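Local atomic coordinates of proline dipeptidase (Streptococcus agalactiae, PDB entry 3OOO), a protein that probably hydrolyses proline-containing dipeptides with manganese as cofactor, the chain here being its Creatinase/Prolidase N-terminal domain without the peptidase M24 part. Residues A[19-24]-A[42-47]; A[46-51]-A[89-94]; A[81-86]-A[113-118]. All blocks are in the same frame, centred on the assembly; numbering follows the deposited sequence. Where two conformers were deposited one is given.

Contact 1: residues A[19-24]-A[42-47]; sequences LAVFSD and QMFLFV
Val21 holds CG1 anti to its backbone N (chi1 -180°), and Phe44 and Phe46 both turn CG anti to their carbonyl carbons, so one methyl, CG1, reaches both rings, while CG2 lies against Phe46 alone. CG1 lies 3.6 Å from CD1 of Phe44, crossing that side chain obliquely; CG2 lies 3.8 Å from CD1 of Phe46, the two side chains running side by side. On the other face Phe22, with CG anti to its carbonyl carbon (chi1 -62°), lays its ring edge against Val47: CG2 of Val47 sits in the ring plane, 3.7 Å from CE2 of Phe22. The backbones form an antiparallel ladder. Ala20 and Val47 are a hydrogen-bonded pair, with Val47 N 2.8 Å from Ala20 O; Phe22 and Leu45 are the next, with Leu45 N 2.8 Å from Phe22 O, and all four N-H groups point almost straight at their acceptors. Val21 and Phe46 form the non-hydrogen-bonded pair between them. Only backbone polar groups bond across this buried contact, at the middle of the mixed sheet. Strand 97-100 flanks 19-22 and strand 54-58 flanks 44-48; helices 3-14 and 25-32 pack on the Phe22 face, while Ile86 of helix 82-89 meets Phe44 and Phe46 on the other.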
loop_
_atom_site.group_PDB
_atom_site.type_symbol
_atom_site.label_atom_id
_atom_site.label_comp_id
_atom_site.label_asym_id
_atom_site.label_seq_id
_atom_site.Cartn_x
_atom_site.Cartn_y
_atom_site.Cartn_z
ATOM N N LEU A 19 6.934 -13.977 -12.696
ATOM C CA LEU A 19 6.349 -12.688 -13.026
ATOM C C LEU A 19 6.775 -11.618 -12.031
ATOM O O LEU A 19 6.875 -11.883 -10.835
ATOM C CB LEU A 19 4.819 -12.812 -13.005
ATOM C CG LEU A 19 3.966 -11.564 -13.261
ATOM C CD1 LEU A 19 4.101 -11.078 -14.696
ATOM C CD2 LEU A 19 2.508 -11.845 -12.938
ATOM N N ALA A 20 7.024 -10.416 -12.544
ATOM C CA ALA A 20 7.160 -9.216 -11.722
ATOM C C ALA A 20 6.092 -8.223 -12.151
ATOM O O ALA A 20 5.827 -8.045 -13.343
ATOM C CB ALA A 20 8.533 -8.611 -11.876
ATOM N N VAL A 21 5.472 -7.586 -11.167
ATOM C CA VAL A 21 4.416 -6.617 -11.429
ATOM C C VAL A 21 4.863 -5.274 -10.877
ATOM O O VAL A 21 5.046 -5.128 -9.664
ATOM C CB VAL A 21 3.087 -7.030 -10.750
ATOM C CG1 VAL A 21 1.992 -6.012 -11.043
ATOM C CG2 VAL A 21 2.645 -8.420 -11.200
ATOM N N PHE A 22 5.065 -4.308 -11.766
ATOM C CA PHE A 22 5.472 -2.958 -11.362
ATOM C C PHE A 22 4.278 -2.023 -11.340
ATOM O O PHE A 22 3.405 -2.092 -12.211
ATOM C CB PHE A 22 6.575 -2.432 -12.283
ATOM C CG PHE A 22 7.827 -3.254 -12.231
ATOM C CD1 PHE A 22 8.766 -3.034 -11.229
ATOM C CD2 PHE A 22 8.048 -4.274 -13.151
ATOM C CE1 PHE A 22 9.919 -3.800 -11.154
ATOM C CE2 PHE A 22 9.205 -5.049 -13.089
ATOM C CZ PHE A 22 10.143 -4.812 -12.089
ATOM N N SER A 23 4.229 -1.166 -10.324
ATOM C CA SER A 23 3.080 -0.281 -10.128
ATOM C C SER A 23 3.478 1.159 -9.812
ATOM O O SER A 23 2.671 2.070 -9.965
ATOM C CB SER A 23 2.188 -0.829 -9.011
ATOM O OG SER A 23 2.911 -0.979 -7.801
ATOM N N ASP A 24 4.707 1.357 -9.344
ATOM C CA ASP A 24 5.175 2.690 -8.970
ATOM C C ASP A 24 5.376 3.518 -10.245
ATOM O O ASP A 24 6.155 3.124 -11.111
ATOM C CB ASP A 24 6.482 2.554 -8.170
ATOM C CG ASP A 24 6.962 3.865 -7.562
ATOM O OD1 ASP A 24 6.768 4.942 -8.155
ATOM O OD2 ASP A 24 7.572 3.809 -6.471
ATOM N N GLN A 42 -6.108 1.897 -11.940
ATOM C CA GLN A 42 -5.059 0.888 -12.039
ATOM C C GLN A 42 -4.085 1.097 -13.191
ATOM O O GLN A 42 -4.489 1.387 -14.320
ATOM C CB GLN A 42 -5.664 -0.518 -12.182
ATOM C CG GLN A 42 -6.716 -0.912 -11.145
ATOM C CD GLN A 42 -6.284 -0.650 -9.713
ATOM O OE1 GLN A 42 -5.102 -0.767 -9.371
ATOM N NE2 GLN A 42 -7.249 -0.294 -8.865
HETATM N N MSE A 43 -2.807 0.945 -12.853
HETATM C CA MSE A 43 -1.636 0.963 -13.714
HETATM C C MSE A 43 -0.785 -0.299 -13.292
HETATM O O MSE A 43 -0.360 -0.258 -12.139
HETATM C CB MSE A 43 -0.841 2.291 -13.378
HETATM C CG MSE A 43 -0.495 3.391 -14.508
HETATM SE SE MSE A 43 1.344 3.337 -15.297
HETATM C CE MSE A 43 2.353 3.639 -13.647
ATOM N N PHE A 44 -0.494 -1.282 -14.146
ATOM C CA PHE A 44 0.494 -2.307 -13.825
ATOM C C PHE A 44 1.313 -2.616 -15.056
ATOM O O PHE A 44 0.774 -2.713 -16.165
ATOM C CB PHE A 44 -0.171 -3.610 -13.364
ATOM C CG PHE A 44 -0.996 -3.475 -12.113
ATOM C CD1 PHE A 44 -0.388 -3.269 -10.870
ATOM C CD2 PHE A 44 -2.380 -3.552 -12.180
ATOM C CE1 PHE A 44 -1.158 -3.141 -9.714
ATOM C CE2 PHE A 44 -3.159 -3.421 -11.033
ATOM C CZ PHE A 44 -2.547 -3.217 -9.794
ATOM N N LEU A 45 2.610 -2.807 -14.849
ATOM C CA LEU A 45 3.482 -3.332 -15.888
ATOM C C LEU A 45 3.820 -4.767 -15.528
ATOM O O LEU A 45 4.466 -5.023 -14.512
ATOM C CB LEU A 45 4.757 -2.494 -15.992
ATOM C CG LEU A 45 5.826 -2.940 -16.995
ATOM C CD1 LEU A 45 5.321 -2.857 -18.431
ATOM C CD2 LEU A 45 7.085 -2.097 -16.826
ATOM N N PHE A 46 3.364 -5.693 -16.364
ATOM C CA PHE A 46 3.562 -7.117 -16.136
ATOM C C PHE A 46 4.773 -7.593 -16.912
ATOM O O PHE A 46 4.785 -7.550 -18.140
ATOM C CB PHE A 46 2.317 -7.916 -16.552
ATOM C CG PHE A 46 1.077 -7.552 -15.780
ATOM C CD1 PHE A 46 0.858 -8.070 -14.504
ATOM C CD2 PHE A 46 0.126 -6.691 -16.325
ATOM C CE1 PHE A 46 -0.287 -7.733 -13.784
ATOM C CE2 PHE A 46 -1.026 -6.349 -15.612
ATOM C CZ PHE A 46 -1.234 -6.871 -14.341
ATOM N N VAL A 47 5.792 -8.028 -16.178
ATOM C CA VAL A 47 7.042 -8.496 -16.771
ATOM C C VAL A 47 7.141 -10.002 -16.556
ATOM O O VAL A 47 7.406 -10.475 -15.452
ATOM C CB VAL A 47 8.262 -7.758 -16.172
ATOM C CG1 VAL A 47 9.570 -8.281 -16.789
ATOM C CG2 VAL A 47 8.128 -6.253 -16.385
#

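Contact 2: residues A[46-51]-A[89-94]; sequences FVYEDR and NLPSFS
The end of strand 44-48 and the turn after it meet the loop that leads from helix 82-89 to strand 97-100, a partly buried strand-to-loop contact within the Creatinase/Prolidase N-terminal domain. Tyr48 carries its polar link. With CG anti to the carbonyl carbon (chi1 -77°), the phenol reaches across to the loop, and its OH donates to Ser92 O at 2.8 Å, meeting that oxygen in the carbonyl plane on a lone pair. The same hydroxyl rests 3.5 Å from CB of Leu90, and Pro91 meets the tyrosine tip to tip, so three successive loop residues close round the end of the phenol. Leu90 also serves the inner side: its CD1 stands over the centre of the Phe46 ring, 3.7 Å from the centroid and 5° off the ring normal, a CH-pi contact in which the two side chains cross at about a right angle. CD2 of Leu90 touches the ring rim at CD2 of Phe46. On the outer side Arg51, its chain bent at chi3 (78°), brings NH1 to 3.5 Å from CB of Pro91, and CB of Ser92 lies over one face of the guanidinium. A salt bridge within the turn holds that group: NE and NH2 of Arg51 grip the Asp50 carboxylate side-on, with NE 2.9 Å from Asp50 OD1, although the carboxylate is met from above its plane. NE of Arg51 also lies above one face of the Tyr48 ring, toward its rim. Beyond the two segments, Leu90 continues onto Phe74 of strand 73-76 and Ile54 of strand 54-58, Phe46 touches Phe56 of strand 54-58, and Tyr48 packs on Leu19 of strand 19-22.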
loop_
_atom_site.group_PDB
_atom_site.type_symbol
_atom_site.label_atom_id
_atom_site.label_comp_id
_atom_site.label_asym_id
_atom_site.label_seq_id
_atom_site.Cartn_x
_atom_site.Cartn_y
_atom_site.Cartn_z
ATOM N N PHE A 46 3.364 -5.693 -16.364
ATOM C CA PHE A 46 3.562 -7.117 -16.136
ATOM C C PHE A 46 4.773 -7.593 -16.912
ATOM O O PHE A 46 4.785 -7.550 -18.140
ATOM C CB PHE A 46 2.317 -7.916 -16.552
ATOM C CG PHE A 46 1.077 -7.552 -15.780
ATOM C CD1 PHE A 46 0.858 -8.070 -14.504
ATOM C CD2 PHE A 46 0.126 -6.691 -16.325
ATOM C CE1 PHE A 46 -0.287 -7.733 -13.784
ATOM C CE2 PHE A 46 -1.026 -6.349 -15.612
ATOM C CZ PHE A 46 -1.234 -6.871 -14.341
ATOM N N VAL A 47 5.792 -8.028 -16.178
ATOM C CA VAL A 47 7.042 -8.496 -16.771
ATOM C C VAL A 47 7.141 -10.002 -16.556
ATOM O O VAL A 47 7.406 -10.475 -15.452
ATOM C CB VAL A 47 8.262 -7.758 -16.172
ATOM C CG1 VAL A 47 9.570 -8.281 -16.789
ATOM C CG2 VAL A 47 8.128 -6.253 -16.385
ATOM N N TYR A 48 6.874 -10.749 -17.627
ATOM C CA TYR A 48 6.956 -12.202 -17.609
ATOM C C TYR A 48 8.382 -12.646 -17.867
ATOM O O TYR A 48 9.166 -11.915 -18.461
ATOM C CB TYR A 48 6.060 -12.804 -18.684
ATOM C CG TYR A 48 4.589 -12.828 -18.354
ATOM C CD1 TYR A 48 4.054 -13.828 -17.543
ATOM C CD2 TYR A 48 3.723 -11.875 -18.889
ATOM C CE1 TYR A 48 2.687 -13.866 -17.252
ATOM C CE2 TYR A 48 2.365 -11.902 -18.605
ATOM C CZ TYR A 48 1.855 -12.895 -17.791
ATOM O OH TYR A 48 0.505 -12.917 -17.519
ATOM N N GLU A 49 8.688 -13.862 -17.431
ATOM C CA GLU A 49 9.999 -14.471 -17.619
ATOM C C GLU A 49 10.271 -14.870 -19.073
ATOM O O GLU A 49 11.430 -15.035 -19.455
ATOM C CB GLU A 49 10.113 -15.716 -16.723
ATOM C CG GLU A 49 9.059 -16.789 -17.048
ATOM C CD GLU A 49 9.098 -18.018 -16.151
ATOM O OE1 GLU A 49 10.065 -18.196 -15.375
ATOM O OE2 GLU A 49 8.139 -18.819 -16.234
ATOM N N ASP A 50 9.216 -15.017 -19.878
ATOM C CA ASP A 50 9.313 -15.725 -21.164
ATOM C C ASP A 50 8.715 -15.015 -22.382
ATOM O O ASP A 50 8.570 -15.619 -23.448
ATOM C CB ASP A 50 8.672 -17.117 -21.023
ATOM C CG ASP A 50 7.207 -17.051 -20.605
ATOM O OD1 ASP A 50 6.696 -15.933 -20.370
ATOM O OD2 ASP A 50 6.566 -18.124 -20.504
ATOM N N ARG A 51 8.369 -13.739 -22.234
ATOM C CA ARG A 51 7.760 -12.984 -23.326
ATOM C C ARG A 51 7.910 -11.484 -23.094
ATOM O O ARG A 51 8.398 -11.062 -22.044
ATOM C CB ARG A 51 6.283 -13.370 -23.484
ATOM C CG ARG A 51 5.383 -12.911 -22.334
ATOM C CD ARG A 51 4.088 -13.712 -22.309
ATOM N NE ARG A 51 4.282 -15.043 -21.733
ATOM C CZ ARG A 51 3.496 -16.092 -21.971
ATOM N NH1 ARG A 51 2.463 -15.986 -22.798
ATOM N NH2 ARG A 51 3.753 -17.258 -21.392
ATOM N N ASN A 89 -7.435 -10.963 -20.031
ATOM C CA ASN A 89 -6.514 -10.540 -21.087
ATOM C C ASN A 89 -5.068 -10.988 -20.990
ATOM O O ASN A 89 -4.425 -11.195 -22.017
ATOM C CB ASN A 89 -6.593 -9.030 -21.282
ATOM C CG ASN A 89 -7.845 -8.622 -22.011
ATOM O OD1 ASN A 89 -7.879 -8.613 -23.239
ATOM N ND2 ASN A 89 -8.893 -8.302 -21.261
ATOM N N LEU A 90 -4.541 -11.136 -19.781
ATOM C CA LEU A 90 -3.183 -11.662 -19.643
ATOM C C LEU A 90 -3.108 -13.100 -20.164
ATOM O O LEU A 90 -4.074 -13.853 -20.040
ATOM C CB LEU A 90 -2.684 -11.560 -18.201
ATOM C CG LEU A 90 -2.402 -10.147 -17.678
ATOM C CD1 LEU A 90 -1.766 -10.255 -16.298
ATOM C CD2 LEU A 90 -1.522 -9.314 -18.617
ATOM N N PRO A 91 -1.972 -13.467 -20.783
ATOM C CA PRO A 91 -1.850 -14.769 -21.444
ATOM C C PRO A 91 -1.557 -15.939 -20.513
ATOM O O PRO A 91 -1.780 -17.088 -20.901
ATOM C CB PRO A 91 -0.678 -14.555 -22.402
ATOM C CG PRO A 91 0.177 -13.545 -21.707
ATOM C CD PRO A 91 -0.793 -12.614 -21.040
ATOM N N SER A 92 -1.059 -15.665 -19.309
ATOM C CA SER A 92 -0.651 -16.737 -18.396
ATOM C C SER A 92 -0.856 -16.388 -16.928
ATOM O O SER A 92 -0.594 -15.261 -16.504
ATOM C CB SER A 92 0.812 -17.130 -18.633
ATOM O OG SER A 92 1.225 -18.117 -17.701
ATOM N N PHE A 93 -1.320 -17.375 -16.165
ATOM C CA PHE A 93 -1.518 -17.235 -14.722
ATOM C C PHE A 93 -0.918 -18.400 -13.946
ATOM O O PHE A 93 -1.043 -18.464 -12.720
ATOM C CB PHE A 93 -3.006 -17.079 -14.390
ATOM C CG PHE A 93 -3.667 -15.963 -15.132
ATOM C CD1 PHE A 93 -3.588 -14.656 -14.664
ATOM C CD2 PHE A 93 -4.347 -16.213 -16.317
ATOM C CE1 PHE A 93 -4.191 -13.617 -15.360
ATOM C CE2 PHE A 93 -4.950 -15.181 -17.021
ATOM C CZ PHE A 93 -4.871 -13.881 -16.539
ATOM N N SER A 94 -0.274 -19.321 -14.659
ATOM C CA SER A 94 0.430 -20.436 -14.028
ATOM C C SER A 94 1.640 -19.905 -13.257
ATOM O O SER A 94 2.770 -19.958 -13.745
ATOM C CB SER A 94 0.866 -21.466 -15.077
ATOM O OG SER A 94 -0.236 -21.936 -15.838
#

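Contact 3: residues A[81-86]-A[113-118]; sequences NPWQKI and LQTVFD
Apolar packing joins the first turn of helix 82-89 to the C-terminal part of helix 107-116, with Trp83 and Val116 as the closest backbone pair, CA to CA 6.6 Å. Both helices pack on the sheet of the Creatinase/Prolidase N-terminal domain, Ile86 resting on Phe44 and Phe46 and Leu113 on Phe44 of strand 44-48. Ile86 and Val116 cross at about a right angle, with CG2 of Ile86 3.8 Å from CG1 of Val116. The other branch, CG2 of Val116, rests 3.6 Å from Trp83 O, at the edge of the indole. Leu113 crosses Trp83 at about a right angle too, its CD2 4.1 Å from CZ3.

Trp83 also makes contacts of mixed polarity. It turns CG anti to its carbonyl carbon (chi1 -45°), which carries the far end of the indole to the backbone of the other helix, with CZ3 3.6 Å from Leu113 N. Nearer the root of the side chain, CB of Trp83 faces Thr115 OG1, a hydroxyl already hydrogen-bonded to Gly112 O.

The hydrogen bonds here are local to each helix. Asn81 is the N-cap of helix 82-89: its OD1 accepts Gln84 N at 3.1 Å, with the donor above the carbonyl plane, and Trp83 N in a weak, strongly bent bond. In the other segment, Leu113 O takes two backbone donors, Val116 N and Phe117 N. CG1 of Val116 also stands over the centre of the Phe117 ring, 3.6 Å above its plane.

The segments share no hydrogen bond, and some of their van der Waals contacts involve backbone N and O atoms, so side-chain fit is likely to set how the helices lie together; Asn81 OD1, Leu113 O and Thr115 OG1 find partners within their own helix regions.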
loop_
_atom_site.group_PDB
_atom_site.type_symbol
_atom_site.label_atom_id
_atom_site.label_comp_id
_atom_site.label_asym_id
_atom_site.label_seq_id
_atom_site.Cartn_x
_atom_site.Cartn_y
_atom_site.Cartn_z
ATOM N N ASN A 81 -14.611 -3.751 -14.511
ATOM C CA ASN A 81 -13.846 -4.247 -13.382
ATOM C C ASN A 81 -12.412 -4.511 -13.863
ATOM O O ASN A 81 -12.198 -5.386 -14.715
ATOM C CB ASN A 81 -14.506 -5.530 -12.863
ATOM C CG ASN A 81 -13.785 -6.143 -11.676
ATOM O OD1 ASN A 81 -12.559 -6.198 -11.620
ATOM N ND2 ASN A 81 -14.560 -6.638 -10.723
ATOM N N PRO A 82 -11.430 -3.744 -13.346
ATOM C CA PRO A 82 -10.066 -3.895 -13.872
ATOM C C PRO A 82 -9.457 -5.259 -13.573
ATOM O O PRO A 82 -8.659 -5.754 -14.360
ATOM C CB PRO A 82 -9.283 -2.789 -13.156
ATOM C CG PRO A 82 -10.051 -2.541 -11.890
ATOM C CD PRO A 82 -11.497 -2.746 -12.262
ATOM N N TRP A 83 -9.841 -5.864 -12.453
ATOM C CA TRP A 83 -9.315 -7.176 -12.074
ATOM C C TRP A 83 -9.798 -8.260 -13.030
ATOM O O TRP A 83 -9.016 -9.126 -13.434
ATOM C CB TRP A 83 -9.656 -7.499 -10.617
ATOM C CG TRP A 83 -9.392 -6.326 -9.736
ATOM C CD1 TRP A 83 -10.320 -5.550 -9.101
ATOM C CD2 TRP A 83 -8.116 -5.746 -9.444
ATOM N NE1 TRP A 83 -9.697 -4.538 -8.409
ATOM C CE2 TRP A 83 -8.345 -4.634 -8.602
ATOM C CE3 TRP A 83 -6.798 -6.065 -9.799
ATOM C CZ2 TRP A 83 -7.310 -3.837 -8.114
ATOM C CZ3 TRP A 83 -5.766 -5.274 -9.309
ATOM C CH2 TRP A 83 -6.029 -4.170 -8.473
ATOM N N GLN A 84 -11.074 -8.193 -13.403
ATOM C CA GLN A 84 -11.636 -9.089 -14.410
ATOM C C GLN A 84 -10.981 -8.849 -15.770
ATOM O O GLN A 84 -10.714 -9.794 -16.522
ATOM C CB GLN A 84 -13.152 -8.900 -14.506
ATOM C CG GLN A 84 -13.919 -9.377 -13.280
ATOM C CD GLN A 84 -15.395 -9.031 -13.346
ATOM O OE1 GLN A 84 -16.087 -9.020 -12.329
ATOM N NE2 GLN A 84 -15.882 -8.738 -14.545
ATOM N N LYS A 85 -10.727 -7.576 -16.081
ATOM C CA LYS A 85 -10.085 -7.208 -17.341
ATOM C C LYS A 85 -8.691 -7.822 -17.434
ATOM O O LYS A 85 -8.314 -8.372 -18.470
ATOM C CB LYS A 85 -10.003 -5.685 -17.483
ATOM C CG LYS A 85 -9.669 -5.208 -18.882
ATOM C CD LYS A 85 -10.868 -5.366 -19.805
ATOM C CE LYS A 85 -10.492 -5.050 -21.236
ATOM N NZ LYS A 85 -11.620 -5.350 -22.155
ATOM N N ILE A 86 -7.932 -7.720 -16.346
ATOM C CA ILE A 86 -6.595 -8.303 -16.285
ATOM C C ILE A 86 -6.681 -9.822 -16.442
ATOM O O ILE A 86 -5.937 -10.410 -17.228
ATOM C CB ILE A 86 -5.870 -7.932 -14.965
ATOM C CG1 ILE A 86 -5.601 -6.423 -14.908
ATOM C CG2 ILE A 86 -4.569 -8.736 -14.803
ATOM C CD1 ILE A 86 -5.306 -5.894 -13.494
ATOM N N LEU A 113 -4.714 -7.800 -6.977
ATOM C CA LEU A 113 -3.793 -8.689 -7.693
ATOM C C LEU A 113 -3.902 -10.134 -7.213
ATOM O O LEU A 113 -3.762 -11.071 -8.005
ATOM C CB LEU A 113 -2.349 -8.198 -7.580
ATOM C CG LEU A 113 -2.002 -6.912 -8.351
ATOM C CD1 LEU A 113 -0.607 -6.432 -8.012
ATOM C CD2 LEU A 113 -2.122 -7.127 -9.857
ATOM N N GLN A 114 -4.162 -10.308 -5.919
ATOM C CA GLN A 114 -4.330 -11.647 -5.353
ATOM C C GLN A 114 -5.559 -12.383 -5.888
ATOM O O GLN A 114 -5.586 -13.617 -5.882
ATOM C CB GLN A 114 -4.347 -11.594 -3.825
ATOM C CG GLN A 114 -2.987 -11.270 -3.225
ATOM C CD GLN A 114 -3.019 -11.172 -1.713
ATOM O OE1 GLN A 114 -3.551 -10.217 -1.148
ATOM N NE2 GLN A 114 -2.430 -12.158 -1.050
ATOM N N THR A 115 -6.561 -11.643 -6.366
ATOM C CA THR A 115 -7.736 -12.271 -6.994
ATOM C C THR A 115 -7.417 -12.788 -8.395
ATOM O O THR A 115 -8.141 -13.631 -8.935
ATOM C CB THR A 115 -8.975 -11.329 -7.079
ATOM O OG1 THR A 115 -8.752 -10.293 -8.050
ATOM C CG2 THR A 115 -9.301 -10.722 -5.714
ATOM N N VAL A 116 -6.333 -12.272 -8.973
ATOM C CA VAL A 116 -5.921 -12.604 -10.336
ATOM C C VAL A 116 -4.877 -13.716 -10.345
ATOM O O VAL A 116 -4.960 -14.645 -11.154
ATOM C CB VAL A 116 -5.376 -11.352 -11.075
ATOM C CG1 VAL A 116 -4.785 -11.721 -12.440
ATOM C CG2 VAL A 116 -6.477 -10.309 -11.232
ATOM N N PHE A 117 -3.903 -13.616 -9.447
ATOM C CA PHE A 117 -2.799 -14.569 -9.407
ATOM C C PHE A 117 -2.839 -15.402 -8.136
ATOM O O PHE A 117 -2.815 -14.855 -7.032
ATOM C CB PHE A 117 -1.452 -13.843 -9.501
ATOM C CG PHE A 117 -1.321 -12.961 -10.708
ATOM C CD1 PHE A 117 -0.991 -13.499 -11.945
ATOM C CD2 PHE A 117 -1.523 -11.587 -10.605
ATOM C CE1 PHE A 117 -0.875 -12.680 -13.063
ATOM C CE2 PHE A 117 -1.400 -10.762 -11.717
ATOM C CZ PHE A 117 -1.076 -11.309 -12.947
ATOM N N ASP A 118 -2.913 -16.721 -8.312
ATOM C CA ASP A 118 -2.835 -17.665 -7.203
ATOM C C ASP A 118 -1.379 -18.092 -6.994
ATOM O O ASP A 118 -0.956 -19.165 -7.438
ATOM C CB ASP A 118 -3.735 -18.877 -7.471
ATOM C CG ASP A 118 -3.817 -19.820 -6.286
ATOM O OD1 ASP A 118 -3.732 -19.340 -5.135
ATOM O OD2 ASP A 118 -3.967 -21.040 -6.508
#

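The three contacts lie close together, their centres 11 to 13 Å apart, and all fall within the Creatinase/Prolidase N-terminal domain. Contact 1 is at the heart of the sheet, about 1 Å from the centre of the chain; the centres of contacts 2 and 3 lie about 10 and 12 Å from that chain centre. Contacts 1 and 2 share strand 44-48, where one begins as the other ends. Contact 3 opens after contact 1 has closed, but its segments alternate with those of contact 2. Phe93 packs on Val116, Leu90 on Phe117, and Phe44 on Trp83 and Leu113, so the contacts adjoin through apolar packing between the sheet, the 89-94 loop and helices 82-89 and 107-116.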